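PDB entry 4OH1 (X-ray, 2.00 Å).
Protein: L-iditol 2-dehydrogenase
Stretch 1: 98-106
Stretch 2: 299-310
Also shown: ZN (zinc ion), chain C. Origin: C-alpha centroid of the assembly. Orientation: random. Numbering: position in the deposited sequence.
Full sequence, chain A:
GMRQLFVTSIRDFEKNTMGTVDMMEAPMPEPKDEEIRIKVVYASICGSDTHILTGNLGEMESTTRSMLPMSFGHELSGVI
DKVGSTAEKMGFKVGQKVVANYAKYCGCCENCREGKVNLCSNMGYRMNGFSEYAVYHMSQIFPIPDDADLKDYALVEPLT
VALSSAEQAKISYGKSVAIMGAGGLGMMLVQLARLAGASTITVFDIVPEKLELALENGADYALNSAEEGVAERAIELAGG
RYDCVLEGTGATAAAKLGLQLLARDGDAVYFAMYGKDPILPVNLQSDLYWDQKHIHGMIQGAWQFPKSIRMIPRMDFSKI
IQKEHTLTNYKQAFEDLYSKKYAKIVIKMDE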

# COMPACT_ATOMS: atom_id res chain seq x y z
N VAL A 98 20.03 -4.54 26.42
CA VAL A 98 19.77 -3.75 25.24
C VAL A 98 20.51 -4.26 23.99
O VAL A 98 21.46 -5.05 24.08
CB VAL A 98 20.19 -2.30 25.46
CG1 VAL A 98 19.40 -1.66 26.61
CG2 VAL A 98 21.70 -2.21 25.75
N VAL A 99 20.09 -3.73 22.84
CA VAL A 99 20.83 -3.79 21.62
C VAL A 99 20.94 -2.38 21.13
O VAL A 99 20.22 -1.46 21.59
CB VAL A 99 20.20 -4.66 20.55
CG1 VAL A 99 20.15 -6.10 21.01
CG2 VAL A 99 18.80 -4.16 20.17
N ALA A 100 21.89 -2.20 20.25
CA ALA A 100 22.21 -0.88 19.71
C ALA A 100 22.09 -0.86 18.19
O ALA A 100 22.42 -1.85 17.52
CB ALA A 100 23.62 -0.50 20.10
N ASN A 101 21.63 0.27 17.67
CA ASN A 101 21.63 0.57 16.27
C ASN A 101 22.86 1.44 15.96
O ASN A 101 22.95 2.53 16.46
CB ASN A 101 20.34 1.30 15.92
CG ASN A 101 20.24 1.68 14.47
OD1 ASN A 101 21.07 1.33 13.64
ND2 ASN A 101 19.19 2.41 14.14
N TYR A 102 23.78 0.96 15.13
CA TYR A 102 25.00 1.65 14.82
C TYR A 102 24.71 3.00 14.19
O TYR A 102 25.54 3.90 14.27
CB TYR A 102 25.89 0.80 13.85
CG TYR A 102 25.24 0.60 12.47
CD1 TYR A 102 24.37 -0.46 12.23
CD2 TYR A 102 25.45 1.49 11.45
CE1 TYR A 102 23.75 -0.63 10.99
CE2 TYR A 102 24.83 1.34 10.21
CZ TYR A 102 23.99 0.28 9.99
OH TYR A 102 23.34 0.14 8.77
N ALA A 103 23.57 3.14 13.53
CA ALA A 103 23.32 4.33 12.70
C ALA A 103 22.74 5.46 13.55
O ALA A 103 21.81 5.24 14.29
CB ALA A 103 22.36 3.98 11.55
N LYS A 104 23.32 6.65 13.45
CA LYS A 104 22.85 7.84 14.14
C LYS A 104 22.21 8.82 13.15
O LYS A 104 22.90 9.44 12.33
CB LYS A 104 24.00 8.53 14.85
CG LYS A 104 23.62 9.82 15.63
CD LYS A 104 22.54 9.54 16.63
CE LYS A 104 22.33 10.65 17.59
NZ LYS A 104 21.86 11.84 16.88
N TYR A 105 20.90 8.99 13.27
CA TYR A 105 20.18 9.92 12.41
C TYR A 105 20.25 11.35 12.98
O TYR A 105 20.23 11.53 14.18
CB TYR A 105 18.71 9.46 12.32
CG TYR A 105 18.60 7.98 12.07
CD1 TYR A 105 19.28 7.40 10.99
CD2 TYR A 105 17.85 7.16 12.90
CE1 TYR A 105 19.21 6.02 10.75
CE2 TYR A 105 17.77 5.77 12.67
CZ TYR A 105 18.45 5.22 11.58
OH TYR A 105 18.40 3.87 11.29
N CYS A 106 20.34 12.37 12.12
CA CYS A 106 20.53 13.73 12.62
C CYS A 106 19.20 14.36 13.01
O CYS A 106 19.16 15.34 13.78
CB CYS A 106 21.23 14.59 11.56
SG CYS A 106 20.12 15.18 10.28
N ILE A 299 18.70 -0.13 1.09
CA ILE A 299 19.77 0.35 2.00
C ILE A 299 19.35 0.57 3.48
O ILE A 299 18.53 1.45 3.83
CB ILE A 299 20.54 1.63 1.50
CG1 ILE A 299 21.79 1.86 2.43
CG2 ILE A 299 19.56 2.85 1.35
CD1 ILE A 299 23.10 2.40 1.80
N GLN A 300 19.97 -0.26 4.33
CA GLN A 300 19.95 -0.19 5.81
C GLN A 300 18.66 -0.65 6.44
O GLN A 300 18.72 -1.39 7.42
CB GLN A 300 20.30 1.20 6.36
CG GLN A 300 21.76 1.58 6.24
CD GLN A 300 22.09 2.90 6.95
OE1 GLN A 300 21.36 3.36 7.84
NE2 GLN A 300 23.19 3.51 6.54
N GLY A 301 17.51 -0.25 5.89
CA GLY A 301 16.24 -0.42 6.60
C GLY A 301 16.01 0.83 7.50
O GLY A 301 16.96 1.57 7.84
N ALA A 302 14.75 1.08 7.86
CA ALA A 302 14.35 2.21 8.69
C ALA A 302 13.26 1.79 9.63
O ALA A 302 12.31 1.15 9.18
CB ALA A 302 13.77 3.31 7.82
N TRP A 303 13.35 2.21 10.89
CA TRP A 303 12.32 1.90 11.87
C TRP A 303 12.08 0.42 12.10
O TRP A 303 10.98 0.05 12.41
CB TRP A 303 10.99 2.52 11.45
CG TRP A 303 11.13 3.98 11.03
CD1 TRP A 303 10.75 4.51 9.85
CD2 TRP A 303 11.67 5.08 11.81
NE1 TRP A 303 11.02 5.86 9.83
CE2 TRP A 303 11.57 6.23 11.02
CE3 TRP A 303 12.23 5.19 13.09
CZ2 TRP A 303 12.02 7.48 11.46
CZ3 TRP A 303 12.70 6.44 13.51
CH2 TRP A 303 12.58 7.55 12.70
N GLN A 304 13.09 -0.42 11.96
CA GLN A 304 12.89 -1.84 12.06
C GLN A 304 13.28 -2.45 13.39
O GLN A 304 13.03 -3.65 13.63
CB GLN A 304 13.67 -2.56 10.96
CG GLN A 304 13.29 -2.19 9.55
CD GLN A 304 11.97 -2.81 9.10
OE1 GLN A 304 11.13 -3.16 9.88
NE2 GLN A 304 11.79 -2.90 7.85
N PHE A 305 13.93 -1.68 14.24
CA PHE A 305 14.53 -2.27 15.45
C PHE A 305 13.51 -2.86 16.44
O PHE A 305 13.64 -4.00 16.86
CB PHE A 305 15.53 -1.29 16.07
CG PHE A 305 16.99 -1.52 15.58
CD1 PHE A 305 17.42 -1.06 14.32
CD2 PHE A 305 17.90 -2.20 16.35
CE1 PHE A 305 18.73 -1.30 13.88
CE2 PHE A 305 19.20 -2.44 15.90
CZ PHE A 305 19.60 -1.99 14.67
N PRO A 306 12.44 -2.12 16.76
CA PRO A 306 11.45 -2.67 17.70
C PRO A 306 10.81 -3.96 17.15
O PRO A 306 10.74 -4.99 17.88
CB PRO A 306 10.45 -1.52 17.87
CG PRO A 306 11.31 -0.30 17.62
CD PRO A 306 12.18 -0.70 16.48
N LYS A 307 10.47 -3.91 15.87
CA LYS A 307 9.93 -5.08 15.12
C LYS A 307 10.83 -6.30 15.19
O LYS A 307 10.45 -7.45 15.55
CB LYS A 307 9.67 -4.64 13.68
CG LYS A 307 9.02 -5.70 12.81
CD LYS A 307 9.04 -5.36 11.38
CE LYS A 307 8.20 -4.16 11.08
NZ LYS A 307 8.55 -3.68 9.75
N SER A 308 12.06 -6.06 14.89
CA SER A 308 13.05 -7.11 14.93
C SER A 308 13.20 -7.71 16.30
O SER A 308 13.30 -8.95 16.49
CB SER A 308 14.37 -6.53 14.43
OG SER A 308 15.38 -7.50 14.48
N ILE A 309 13.23 -6.84 17.29
CA ILE A 309 13.28 -7.31 18.67
C ILE A 309 12.08 -8.16 18.99
O ILE A 309 12.22 -9.22 19.61
CB ILE A 309 13.40 -6.12 19.60
CG1 ILE A 309 14.80 -5.51 19.45
CG2 ILE A 309 13.14 -6.52 21.00
CD1 ILE A 309 14.99 -4.17 20.10
N ARG A 310 10.89 -7.76 18.51
CA ARG A 310 9.67 -8.60 18.74
C ARG A 310 9.69 -9.96 18.03
O ARG A 310 9.09 -10.91 18.51
CB ARG A 310 8.42 -7.86 18.39
CG ARG A 310 8.13 -6.74 19.34
CD ARG A 310 6.74 -6.21 19.13
NE ARG A 310 6.57 -5.56 17.84
CZ ARG A 310 6.91 -4.30 17.60
NH1 ARG A 310 7.43 -3.58 18.57
NH2 ARG A 310 6.73 -3.75 16.41
ZN ZN C . 19.30 13.49 8.84
O HOH W 1 21.41 -1.83 8.87
O HOH W 2 15.53 2.74 12.14
O HOH W 3 19.24 2.55 9.18

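No direct hydrogen bond joins these two stretches; their polar links run through three waters. Water 3 accepts from Tyr105 OH at 2.6 Å and donates to Gln300 OE1 at 2.6 Å and to Gly301 O at 2.8 Å. Water 2 donates to Tyr105 OH at 3.2 Å and accepts from Trp303 N at 2.6 Å. Water 1 accepts from Tyr102 OH at 2.8 Å and donates to Gln300 O at 3.1 Å. Each tyrosine thus carries a hydroxyl far enough from the backbone to reach these waters.

The direct contact is packing, and it centres on Phe305, the residue most covered by the other stretch. Asn101 CB sits over one face of the Phe305 ring, 3.8 Å from its centroid, in a CH-pi contact. Val99 lies at the ring edge and also packs against Ile309, with Val99 CG2 3.8 Å from Ile309 CD1. Val99 is buried, and its apolar side chain suits that place; Ile309 is partly exposed. Gln300 forms a second site, with Gln300 CG 3.3 Å from Tyr102 OH and Gln300 OE1 3.9 Å from Ala103 CB.

Asn101 spends its polar end within its own stretch. Asn101 OD1 accepts a hydrogen bond from Ala103 N at 3.1 Å, and Asn101 ND2 donates a weak one to Tyr105 OH at 3.3 Å. The same side chain also lies against the ring, with Asn101 CG 3.4 Å from Phe305 CE1. Gly301 has phi/psi of 88/158, where a CB would jam against the preceding carbonyl O.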